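Local coordinates for transcriptional regulator, LacI family (Arthrobacter sp., PDB 4RKQ), which probably binds a sugar or related small effector through its periplasmic-binding-protein-like core and regulates transcription as a LacI-family DNA-binding protein, at the interface of chains A and B. Residues are numbered along the deposited sequence; one frame, centred on the assembly and turned at random. Chains: chain A/B, Transcriptional regulator, LacI family.

The interface of chains A and B. Residues chain A 38-39, 42-43; chain B 52, 55-56, 58.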
# COMPACT_ATOMS: atom_id res chain seq x y z
N VAL A 38 -6.09 8.96 8.52
CA VAL A 38 -7.46 8.52 8.74
C VAL A 38 -7.67 8.02 10.18
O VAL A 38 -8.70 8.31 10.75
CB VAL A 38 -7.91 7.47 7.75
CG1 VAL A 38 -9.29 7.00 8.07
CG2 VAL A 38 -7.94 8.08 6.35
N GLU A 39 -6.70 7.28 10.71
CA GLU A 39 -6.69 6.86 12.13
C GLU A 39 -6.88 8.04 13.10
O GLU A 39 -7.81 8.04 13.91
CB GLU A 39 -5.42 6.12 12.48
CG GLU A 39 -5.27 5.73 13.97
CD GLU A 39 -6.10 4.54 14.43
OE1 GLU A 39 -6.91 4.01 13.63
OE2 GLU A 39 -5.94 4.14 15.60
N THR A 42 -10.21 9.94 12.58
CA THR A 42 -11.34 9.13 12.93
C THR A 42 -11.49 9.13 14.48
O THR A 42 -12.58 9.19 15.02
CB THR A 42 -11.21 7.70 12.37
OG1 THR A 42 -11.31 7.74 10.92
CG2 THR A 42 -12.29 6.82 12.93
N LEU A 43 -10.37 9.09 15.15
CA LEU A 43 -10.36 9.09 16.61
C LEU A 43 -10.77 10.43 17.23
O LEU A 43 -11.09 10.47 18.43
CB LEU A 43 -9.03 8.65 17.08
CG LEU A 43 -8.64 7.21 16.85
CD1 LEU A 43 -7.19 6.99 17.32
CD2 LEU A 43 -9.60 6.28 17.55
N ASP B 52 -11.65 4.59 3.98
CA ASP B 52 -10.93 3.54 4.65
C ASP B 52 -11.55 3.48 6.06
O ASP B 52 -11.36 4.38 6.87
CB ASP B 52 -9.46 3.86 4.72
CG ASP B 52 -8.70 3.07 5.81
OD1 ASP B 52 -9.23 2.09 6.37
OD2 ASP B 52 -7.57 3.47 6.12
N HIS B 55 -10.78 1.94 11.23
CA HIS B 55 -10.32 2.75 12.34
C HIS B 55 -11.48 3.05 13.27
O HIS B 55 -12.62 3.08 12.84
CB HIS B 55 -9.79 4.07 11.80
CG HIS B 55 -8.76 3.93 10.73
ND1 HIS B 55 -7.43 3.75 11.02
CD2 HIS B 55 -8.86 3.88 9.38
CE1 HIS B 55 -6.74 3.65 9.90
NE2 HIS B 55 -7.59 3.69 8.89
N GLY B 56 -11.21 3.29 14.56
CA GLY B 56 -12.27 3.79 15.48
C GLY B 56 -13.49 2.89 15.66
O GLY B 56 -14.62 3.37 15.90
N ARG B 58 -15.13 1.39 13.32
CA ARG B 58 -16.17 1.58 12.29
C ARG B 58 -16.36 0.30 11.50
O ARG B 58 -15.46 -0.54 11.42
CB ARG B 58 -15.80 2.73 11.36
CG ARG B 58 -15.86 4.09 12.00
CD ARG B 58 -15.35 5.23 11.12
NE ARG B 58 -16.29 5.53 10.05
CZ ARG B 58 -16.02 5.56 8.75
NH1 ARG B 58 -14.79 5.38 8.28
NH2 ARG B 58 -17.00 5.78 7.90
O HOH W 1 -12.20 5.30 9.45
O HOH W 2 -8.58 2.90 15.62
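Where A:Glu39 meets B:His55, one imidazole binds a carboxylate across the subunit interface of a LacI-family regulator and is braced from behind by an acid of its own chain. The site illustrates how a helix, 29-43 of chain A, docks on the loop after strand 47-52 of its partner; the contact recurs with the chains exchanged, and such pairing of periplasmic-binding-protein-like cores is usual in the family.

The direct polar link runs from B:His55 ND1 to the carboxylate oxygen OE1 of A:Glu39, 2.7 Å away and almost in the ring plane. It engages the anti lone pair of OE1, with carboxylate and ring turned 59° apart. A bend at chi2 (76°) folds the A:Glu39 chain back so that its acid reaches the ring edge. Within chain B, NE2 of B:His55 donates to B:Asp52 OD2 at 2.8 Å, coming from above the carboxylate plane. With both nitrogens bonded, rotation of the ring is fixed, and the two acids would probably favour a protonated imidazole. A phenylalanine in place of B:His55 would probably leave the A:Glu39 and B:Asp52 carboxylates without the N-H donors that link them, and the ring held by packing alone.

Packing comes from the helix backbone and short aliphatic groups. One face of the imidazole lies against the A:Val38–A:Glu39 peptide, with A:Glu39 N 3.6 Å above the ring plane toward the rim. A:Val38 CG1, anti to its own nitrogen (chi1 177°), touches CD2 of B:His55 at 3.4 Å. The methyl CG2 of A:Thr42 sits among the B:His55 CB, B:Gly56 CA and B:Arg58 CD.

Waters extend the grip at both sides. Water 2 links A:Glu39 OE1 to the backbone N of B:Gly56, which lies 2.9 Å from the water oxygen. Water 1 joins the A:Thr42 hydroxyl OG1, the B:Asp52 carbonyl and the B:Arg58 guanidinium, whose NH1 lies 2.8 Å from the water oxygen. The same hydroxyl donates to A:Val38 O, one helical turn back, at 2.7 Å.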